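PDB 6ZJ8: virulence sensor protein BvgS from Bordetella pertussis, which is a sensor histidine kinase that probably controls virulence by phosphorelay, its PAS domain taking part in relaying the signal. Local coordinates for residues F57-A61 with D62-G66; A72-V75 with G76-L80; T106-G109 with R110-V114. All coordinates share one frame; numbering follows the deposited sequence.

Interaction 1. Residues F57-A61 with D62-G66; sequences FGVTA and DAVLG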
ATOM      1  N   PHE A  57       5.002   8.439  -0.215  1.00 58.87           N
ATOM      2  CA  PHE A  57       4.546   9.718   0.308  1.00 55.89           C
ATOM      3  C   PHE A  57       5.644  10.493   1.020  1.00 58.77           C
ATOM      4  O   PHE A  57       5.404  11.627   1.447  1.00 60.18           O
ATOM      5  CB  PHE A  57       3.368   9.491   1.261  1.00 56.58           C
ATOM      6  CG  PHE A  57       2.323   8.564   0.713  1.00 56.27           C
ATOM      7  CD1 PHE A  57       1.314   9.044  -0.106  1.00 57.31           C
ATOM      8  CD2 PHE A  57       2.355   7.211   1.005  1.00 57.20           C
ATOM      9  CE1 PHE A  57       0.353   8.193  -0.617  1.00 56.92           C
ATOM     10  CE2 PHE A  57       1.397   6.356   0.495  1.00 56.82           C
ATOM     11  CZ  PHE A  57       0.396   6.846  -0.316  1.00 56.46           C
ATOM     12  N   GLY A  58       6.835   9.917   1.163  1.00 59.44           N
ATOM     13  CA  GLY A  58       7.924  10.617   1.812  1.00 61.93           C
ATOM     14  C   GLY A  58       7.745  10.810   3.300  1.00 64.39           C
ATOM     15  O   GLY A  58       8.236  11.802   3.848  1.00 68.36           O
ATOM     16  N   VAL A  59       7.060   9.886   3.974  1.00 59.57           N
ATOM     17  CA  VAL A  59       6.854   9.982   5.415  1.00 60.01           C
ATOM     18  C   VAL A  59       7.505   8.795   6.113  1.00 61.25           C
ATOM     19  O   VAL A  59       8.024   7.882   5.463  1.00 60.49           O
ATOM     20  CB  VAL A  59       5.356  10.063   5.772  1.00 59.36           C
ATOM     21  CG1 VAL A  59       4.706  11.252   5.083  1.00 58.98           C
ATOM     22  CG2 VAL A  59       4.639   8.764   5.414  1.00 58.53           C
ATOM     23  N   THR A  60       7.478   8.806   7.442  1.00 64.85           N
ATOM     24  CA  THR A  60       8.014   7.736   8.268  1.00 67.26           C
ATOM     25  C   THR A  60       6.870   6.951   8.895  1.00 69.63           C
ATOM     26  O   THR A  60       5.698   7.330   8.807  1.00 70.04           O
ATOM     27  CB  THR A  60       8.931   8.297   9.362  1.00 70.86           C
ATOM     28  OG1 THR A  60       8.190   9.198  10.192  1.00 80.15           O
ATOM     29  CG2 THR A  60      10.113   9.033   8.754  1.00 74.55           C
ATOM     30  N   ALA A  61       7.228   5.838   9.540  1.00 73.69           N
ATOM     31  CA  ALA A  61       6.216   4.988  10.157  1.00 74.43           C
ATOM     32  C   ALA A  61       5.500   5.701  11.297  1.00 79.79           C
ATOM     33  O   ALA A  61       4.312   5.451  11.531  1.00 77.47           O
ATOM     34  CB  ALA A  61       6.854   3.695  10.663  1.00 72.27           C
ATOM     35  N   ASP A  62       6.195   6.588  12.012  1.00 78.34           N
ATOM     36  CA  ASP A  62       5.581   7.269  13.146  1.00 86.80           C
ATOM     37  C   ASP A  62       4.374   8.103  12.742  1.00 81.55           C
ATOM     38  O   ASP A  62       3.537   8.415  13.597  1.00 79.08           O
ATOM     39  CB  ASP A  62       6.606   8.161  13.848  1.00106.63           C
ATOM     40  CG  ASP A  62       7.564   7.372  14.719  1.00115.83           C
ATOM     41  OD1 ASP A  62       7.137   6.355  15.305  1.00109.37           O
ATOM     42  OD2 ASP A  62       8.742   7.772  14.817  1.00110.16           O
ATOM     43  N   ALA A  63       4.260   8.472  11.470  1.00 84.14           N
ATOM     44  CA  ALA A  63       3.140   9.268  10.993  1.00 82.23           C
ATOM     45  C   ALA A  63       1.955   8.424  10.544  1.00 76.82           C
ATOM     46  O   ALA A  63       0.918   8.990  10.180  1.00 75.71           O
ATOM     47  CB  ALA A  63       3.588  10.166   9.834  1.00 81.43           C
ATOM     48  N   VAL A  64       2.070   7.096  10.570  1.00 75.87           N
ATOM     49  CA  VAL A  64       1.053   6.231   9.985  1.00 73.29           C
ATOM     50  C   VAL A  64       0.566   5.194  10.987  1.00 72.19           C
ATOM     51  O   VAL A  64      -0.644   5.007  11.161  1.00 71.18           O
ATOM     52  CB  VAL A  64       1.591   5.539   8.718  1.00 70.89           C
ATOM     53  CG1 VAL A  64       0.520   4.652   8.109  1.00 68.64           C
ATOM     54  CG2 VAL A  64       2.082   6.574   7.720  1.00 70.01           C
ATOM     55  N   LEU A  65       1.497   4.501  11.639  1.00 69.25           N
ATOM     56  CA  LEU A  65       1.128   3.406  12.526  1.00 66.44           C
ATOM     57  C   LEU A  65       0.214   3.900  13.639  1.00 66.72           C
ATOM     58  O   LEU A  65       0.476   4.930  14.268  1.00 66.59           O
ATOM     59  CB  LEU A  65       2.381   2.763  13.120  1.00 66.27           C
ATOM     60  CG  LEU A  65       3.349   2.123  12.124  1.00 65.93           C
ATOM     61  CD1 LEU A  65       4.611   1.689  12.842  1.00 65.26           C
ATOM     62  CD2 LEU A  65       2.714   0.939  11.406  1.00 63.13           C
ATOM     63  N   GLY A  66      -0.860   3.152  13.885  1.00 66.81           N
ATOM     64  CA  GLY A  66      -1.836   3.512  14.888  1.00 67.90           C
ATOM     65  C   GLY A  66      -2.828   4.571  14.464  1.00 69.85           C
ATOM     66  O   GLY A  66      -3.687   4.948  15.270  1.00 71.51           O
TER
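Val59 and Val64 meet as two rounded bumps at the inner side of a short turn, and their encounter shows how a loop can be shaped by small side chains fitted around backbone carbonyls. The valines cross at about a right angle, methyl against methyl, with CG2 of Val59 lying 4.1 Å from CG2 of Val64. With CG1 of Val59 anti to the carbonyl carbon (chi1 -58°), CG2 falls between the backbone N and that carbon and meets Val64. Ala63 adds a smaller knob next to them, its CB 4.4 Å from Val59 CB. The carbonyl of Thr60 flanks these groups: Val64 CG2 and Ala63 CB both rest against its oxygen, and Ala63 N donates to Thr60 O (3.2 Å).

Ala61 O is gripped twice, closing the short 3-10 turn with an i+3 bond from Val64 N and an i+4 bond from Leu65 N. One oxygen can take both because Leu65 N reaches Ala61 O nearly along the C=O axis at 3.0 Å, while Val64 N approaches Ala61 O at 2.9 Å from well above its plane. Leu65 then folds back over this turn. Its CG sits 3.5 Å from Ala61 O, and its CD1 settles 3.7 Å from the CB of Ala61, a bump on the shallow shoulder that the small methyl presents.

Upstream, Gly58 with its positive phi closes helix 51-57 in a Schellman motif. Beyond the turn, Val64 packs inward on Met46 and Cys49 of strand 46-49, on Leu54 of helix 51-57 and on Met84 of helix 79-87, while Val59 leans on Leu80 of that last helix.

Interaction 2. Residues A72-V75 with G76-L80; sequences ANVV and GDPAL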
ATOM      1  N   ALA A  72     -14.403   9.885   4.926  1.00 73.93           N
ATOM      2  CA  ALA A  72     -14.915  11.232   4.743  1.00 74.47           C
ATOM      3  C   ALA A  72     -13.775  12.245   4.759  1.00 73.39           C
ATOM      4  O   ALA A  72     -12.701  12.008   5.319  1.00 72.40           O
ATOM      5  CB  ALA A  72     -15.932  11.573   5.831  1.00 75.08           C
ATOM      6  N   ASN A  73     -14.024  13.388   4.128  1.00 71.92           N
ATOM      7  CA  ASN A  73     -13.034  14.456   4.096  1.00 70.65           C
ATOM      8  C   ASN A  73     -12.888  15.072   5.482  1.00 71.03           C
ATOM      9  O   ASN A  73     -13.883  15.389   6.141  1.00 70.30           O
ATOM     10  CB  ASN A  73     -13.440  15.524   3.082  1.00 71.47           C
ATOM     11  CG  ASN A  73     -13.780  14.938   1.726  1.00 72.31           C
ATOM     12  OD1 ASN A  73     -12.892  14.579   0.953  1.00 70.71           O
ATOM     13  ND2 ASN A  73     -15.071  14.841   1.431  1.00 72.99           N
ATOM     14  N   VAL A  74     -11.652  15.230   5.924  1.00 72.71           N
ATOM     15  CA  VAL A  74     -11.349  15.833   7.215  1.00 72.60           C
ATOM     16  C   VAL A  74     -11.264  17.342   7.041  1.00 73.21           C
ATOM     17  O   VAL A  74     -10.902  17.843   5.970  1.00 73.40           O
ATOM     18  CB  VAL A  74     -10.038  15.262   7.796  1.00 71.67           C
ATOM     19  CG1 VAL A  74      -9.813  15.777   9.210  1.00 71.62           C
ATOM     20  CG2 VAL A  74     -10.057  13.739   7.767  1.00 70.18           C
ATOM     21  N   VAL A  75     -11.606  18.078   8.103  1.00 71.52           N
ATOM     22  CA  VAL A  75     -11.474  19.527   8.068  1.00 71.38           C
ATOM     23  C   VAL A  75     -10.032  19.892   7.740  1.00 72.99           C
ATOM     24  O   VAL A  75      -9.086  19.209   8.147  1.00 73.67           O
ATOM     25  CB  VAL A  75     -11.904  20.153   9.407  1.00 75.32           C
ATOM     26  CG1 VAL A  75     -13.366  19.836   9.694  1.00 77.67           C
ATOM     27  CG2 VAL A  75     -11.004  19.668  10.540  1.00 74.65           C
ATOM     28  N   GLY A  76      -9.863  20.983   6.996  1.00 73.07           N
ATOM     29  CA  GLY A  76      -8.550  21.439   6.603  1.00 74.99           C
ATOM     30  C   GLY A  76      -7.943  20.721   5.420  1.00 73.09           C
ATOM     31  O   GLY A  76      -6.849  21.102   4.983  1.00 72.44           O
ATOM     32  N   ASP A  77      -8.603  19.697   4.885  1.00 73.54           N
ATOM     33  CA  ASP A  77      -8.127  18.971   3.717  1.00 73.54           C
ATOM     34  C   ASP A  77      -6.670  18.531   3.913  1.00 71.85           C
ATOM     35  O   ASP A  77      -5.796  18.894   3.114  1.00 71.47           O
ATOM     36  CB  ASP A  77      -8.266  19.813   2.459  1.00 76.09           C
ATOM     37  CG  ASP A  77      -9.673  20.336   2.262  1.00 77.51           C
ATOM     38  OD1 ASP A  77     -10.626  19.557   2.462  1.00 82.61           O
ATOM     39  OD2 ASP A  77      -9.825  21.526   1.911  1.00 78.36           O
ATOM     40  N   PRO A  78      -6.380  17.761   4.957  1.00 70.19           N
ATOM     41  CA  PRO A  78      -4.985  17.383   5.223  1.00 67.91           C
ATOM     42  C   PRO A  78      -4.413  16.560   4.079  1.00 66.70           C
ATOM     43  O   PRO A  78      -5.035  15.614   3.593  1.00 66.44           O
ATOM     44  CB  PRO A  78      -5.078  16.579   6.524  1.00 67.04           C
ATOM     45  CG  PRO A  78      -6.484  16.089   6.577  1.00 67.91           C
ATOM     46  CD  PRO A  78      -7.316  17.142   5.911  1.00 70.50           C
ATOM     47  N   ALA A  79      -3.203  16.929   3.655  1.00 68.72           N
ATOM     48  CA  ALA A  79      -2.634  16.359   2.438  1.00 67.75           C
ATOM     49  C   ALA A  79      -2.358  14.869   2.594  1.00 65.60           C
ATOM     50  O   ALA A  79      -2.774  14.062   1.756  1.00 66.27           O
ATOM     51  CB  ALA A  79      -1.354  17.106   2.062  1.00 66.28           C
ATOM     52  N   LEU A  80      -1.655  14.483   3.662  1.00 64.98           N
ATOM     53  CA  LEU A  80      -1.186  13.104   3.772  1.00 64.28           C
ATOM     54  C   LEU A  80      -2.350  12.122   3.706  1.00 63.95           C
ATOM     55  O   LEU A  80      -2.327  11.167   2.920  1.00 64.34           O
ATOM     56  CB  LEU A  80      -0.393  12.917   5.067  1.00 65.15           C
ATOM     57  CG  LEU A  80       0.364  11.586   5.162  1.00 65.67           C
ATOM     58  CD1 LEU A  80       1.383  11.462   4.035  1.00 61.81           C
ATOM     59  CD2 LEU A  80       1.048  11.429   6.513  1.00 66.73           C
TER
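Val74 and Pro78 are brought together by the backbone torsions of the two residues between Val74 and Asp77: Val75 is extended (phi/psi -57°/145°) and Gly76 takes a positive phi of 81°, the pair of conformations that defines a type II beta turn. The turn reverses the chain just before helix 79-87, within the loop that leads from helix 51-57, and is a compact example of how a reversal can deliver a chain to a helix start. Its closing bond is the usual one, Asp77 N donating to Val74 O at 3.1 Å.

Asp77 also has a positive phi, which carries the chain on from the turn into Pro78, the N-cap residue of the helix. Pro78 follows the last residue of the turn, and its ring lies beside Val74, the first. With CG1 of Val74 anti to the backbone N (chi1 -174°), neither methyl points at the ring, and CB itself meets it. Pro78 CG and CD both lie 3.8 Å from Val74 CB.

The arrangement is a surface one, made by a single backbone bond and one apolar patch. Val75, in contrast, directs its side chain away from residues 76-80, and its methyls take no part in the valine–proline packing. The ring contact is not purely apolar, since the CD that meets the valine is also the ring atom nearest the backbone of the turn. This same Pro78 CD touches two carbonyl oxygens, lying 3.5 Å from Val75 O and 3.7 Å from Val74 O.

Interaction 3. Residues T106-G109 with R110-V114; sequences TLHG and RTRHV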
ATOM      1  N   THR A 106      -2.799  10.528  -8.920  1.00 53.95           N
ATOM      2  CA  THR A 106      -1.922  11.664  -9.164  1.00 53.65           C
ATOM      3  C   THR A 106      -1.282  12.091  -7.852  1.00 53.77           C
ATOM      4  O   THR A 106      -1.980  12.327  -6.862  1.00 54.07           O
ATOM      5  CB  THR A 106      -2.697  12.826  -9.787  1.00 55.40           C
ATOM      6  OG1 THR A 106      -3.316  12.386 -11.004  1.00 56.08           O
ATOM      7  CG2 THR A 106      -1.769  13.989 -10.090  1.00 55.63           C
ATOM      8  N   LEU A 107       0.044  12.195  -7.855  1.00 53.85           N
ATOM      9  CA  LEU A 107       0.802  12.487  -6.646  1.00 53.40           C
ATOM     10  C   LEU A 107       2.143  13.070  -7.059  1.00 55.11           C
ATOM     11  O   LEU A 107       2.830  12.499  -7.912  1.00 52.85           O
ATOM     12  CB  LEU A 107       1.003  11.219  -5.803  1.00 53.40           C
ATOM     13  CG  LEU A 107       1.888  11.354  -4.563  1.00 53.36           C
ATOM     14  CD1 LEU A 107       1.200  12.191  -3.503  1.00 54.12           C
ATOM     15  CD2 LEU A 107       2.249   9.979  -4.021  1.00 53.03           C
ATOM     16  N   HIS A 108       2.512  14.199  -6.456  1.00 53.62           N
ATOM     17  CA  HIS A 108       3.796  14.841  -6.735  1.00 53.71           C
ATOM     18  C   HIS A 108       3.910  15.216  -8.211  1.00 54.68           C
ATOM     19  O   HIS A 108       4.975  15.099  -8.822  1.00 55.42           O
ATOM     20  CB  HIS A 108       4.961  13.938  -6.318  1.00 53.88           C
ATOM     21  CG  HIS A 108       4.918  13.516  -4.883  1.00 53.61           C
ATOM     22  ND1 HIS A 108       5.464  12.329  -4.443  1.00 53.14           N
ATOM     23  CD2 HIS A 108       4.403  14.124  -3.788  1.00 52.98           C
ATOM     24  CE1 HIS A 108       5.283  12.221  -3.138  1.00 52.74           C
ATOM     25  NE2 HIS A 108       4.642  13.297  -2.716  1.00 53.90           N
ATOM     26  N   GLY A 109       2.797  15.659  -8.791  1.00 54.71           N
ATOM     27  CA  GLY A 109       2.762  16.046 -10.184  1.00 55.22           C
ATOM     28  C   GLY A 109       2.832  14.908 -11.178  1.00 54.73           C
ATOM     29  O   GLY A 109       2.861  15.169 -12.386  1.00 55.86           O
ATOM     30  N   ARG A 110       2.856  13.658 -10.718  1.00 54.27           N
ATOM     31  CA  ARG A 110       2.971  12.491 -11.582  1.00 53.90           C
ATOM     32  C   ARG A 110       1.739  11.613 -11.411  1.00 53.36           C
ATOM     33  O   ARG A 110       1.328  11.330 -10.280  1.00 54.02           O
ATOM     34  CB  ARG A 110       4.245  11.692 -11.258  1.00 52.98           C
ATOM     35  CG  ARG A 110       5.414  11.995 -12.187  1.00 54.03           C
ATOM     36  CD  ARG A 110       6.721  11.319 -11.764  1.00 52.74           C
ATOM     37  NE  ARG A 110       6.520   9.999 -11.170  1.00 51.55           N
ATOM     38  CZ  ARG A 110       6.723   9.702  -9.887  1.00 51.67           C
ATOM     39  NH1 ARG A 110       7.146  10.625  -9.031  1.00 52.46           N
ATOM     40  NH2 ARG A 110       6.507   8.467  -9.459  1.00 51.45           N
ATOM     41  N   THR A 111       1.158  11.182 -12.529  1.00 53.44           N
ATOM     42  CA  THR A 111      -0.010  10.310 -12.526  1.00 54.07           C
ATOM     43  C   THR A 111       0.431   8.875 -12.782  1.00 53.02           C
ATOM     44  O   THR A 111       1.102   8.596 -13.781  1.00 53.68           O
ATOM     45  CB  THR A 111      -1.027  10.745 -13.585  1.00 53.81           C
ATOM     46  OG1 THR A 111      -1.404  12.112 -13.362  1.00 54.88           O
ATOM     47  CG2 THR A 111      -2.269   9.868 -13.523  1.00 53.69           C
ATOM     48  N   ARG A 112       0.054   7.968 -11.879  1.00 51.10           N
ATOM     49  CA  ARG A 112       0.453   6.571 -11.951  1.00 55.87           C
ATOM     50  C   ARG A 112      -0.778   5.686 -12.079  1.00 58.99           C
ATOM     51  O   ARG A 112      -1.774   5.886 -11.378  1.00 51.10           O
ATOM     52  CB  ARG A 112       1.246   6.142 -10.709  1.00 52.23           C
ATOM     53  CG  ARG A 112       2.233   7.167 -10.195  1.00 53.40           C
ATOM     54  CD  ARG A 112       1.680   7.882  -8.972  1.00 54.81           C
ATOM     55  NE  ARG A 112       2.487   9.040  -8.613  1.00 52.77           N
ATOM     56  CZ  ARG A 112       3.574   8.999  -7.850  1.00 53.65           C
ATOM     57  NH1 ARG A 112       4.006   7.847  -7.347  1.00 52.89           N
ATOM     58  NH2 ARG A 112       4.230  10.120  -7.590  1.00 55.08           N
ATOM     59  N   HIS A 113      -0.697   4.709 -12.978  1.00 51.04           N
ATOM     60  CA  HIS A 113      -1.679   3.635 -13.048  1.00 52.47           C
ATOM     61  C   HIS A 113      -1.290   2.563 -12.037  1.00 49.89           C
ATOM     62  O   HIS A 113      -0.180   2.022 -12.101  1.00 53.93           O
ATOM     63  CB  HIS A 113      -1.725   3.067 -14.463  1.00 52.70           C
ATOM     64  CG  HIS A 113      -2.738   1.984 -14.651  1.00 53.55           C
ATOM     65  ND1 HIS A 113      -2.605   1.002 -15.608  1.00 53.57           N
ATOM     66  CD2 HIS A 113      -3.906   1.731 -14.012  1.00 53.44           C
ATOM     67  CE1 HIS A 113      -3.645   0.189 -15.549  1.00 54.21           C
ATOM     68  NE2 HIS A 113      -4.449   0.609 -14.589  1.00 54.49           N
ATOM     69  N   VAL A 114      -2.186   2.266 -11.096  1.00 54.78           N
ATOM     70  CA  VAL A 114      -1.879   1.364  -9.993  1.00 54.41           C
ATOM     71  C   VAL A 114      -2.894   0.232  -9.958  1.00 58.84           C
ATOM     72  O   VAL A 114      -4.072   0.406 -10.286  1.00 53.34           O
ATOM     73  CB  VAL A 114      -1.852   2.102  -8.635  1.00 54.81           C
ATOM     74  CG1 VAL A 114      -0.748   3.143  -8.622  1.00 54.34           C
ATOM     75  CG2 VAL A 114      -3.207   2.739  -8.339  1.00 56.34           C
TER
HETATM   76  O   HOH W   1       7.208  13.290  -8.945  1.00 57.12           O
HETATM   77  O   HOH W   2      -0.048  14.330 -13.098  1.00 56.93           O
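Leu107 and Arg110 are joined by backbone bonds in both directions, Leu107 N to Arg110 O at 2.9 Å and Arg110 N to Leu107 O at 3.0 Å. One residue further out, Thr106 and Thr111 form a non-hydrogen-bonded pair whose hydroxyls make up the link themselves: the two OG1 atoms lie 3.0 Å apart in a hydrogen bond.

Polar side-chain bonding centres on Arg112. Its chain bends at chi2 (102°) and turns the guanidinium back to the hairpin end, where NH2 donates to Leu107 O (2.8 Å) and NE to Arg110 O (3.1 Å). Each carbonyl thus accepts two donors, from opposite faces of its plane, and the two bonds fix the guanidinium's rotation. One water joins His108 O to Arg110 NH1, and another lies between Thr111 OG1 and, weakly, Gly109 O.

Apolar and planar packing completes the contact. Leu107 CB and CD2 lie over one face of the Arg112 guanidinium, and the Arg110 guanidinium lies over the opposite face, the two CZ atoms 3.8 Å apart. Any repulsion between them is probably eased by the carbonyls and by Asp137, which touches Arg112.

Two positive-phi residues, His108 and Gly109, form the corner: a type I' turn closing a beta hairpin with a two-residue loop between strands 99-107 and 110-122, neighbours in the antiparallel PAS sheet.

All three are local contacts, each made where the chain changes direction, but their chemistry follows their place in the PAS fold. Interactions 1 and 2 are surface contacts in the loop between helix 51-57 and helix 79-87, the second running into the start of that helix, and rest on backbone bonds with small apolar side chains. Interaction 3 is partly buried and adds arginine and threonine side-chain bonds at the end of a sheet hairpin. Helix 79-87 ties the first two together: Leu80, at the helix end of segment 76-80, packs on Phe57 and Val59 of interaction 1. Phe57 also touches Leu107 of interaction 3; interactions 2 and 3 stay about 7 Å apart at their nearest atoms.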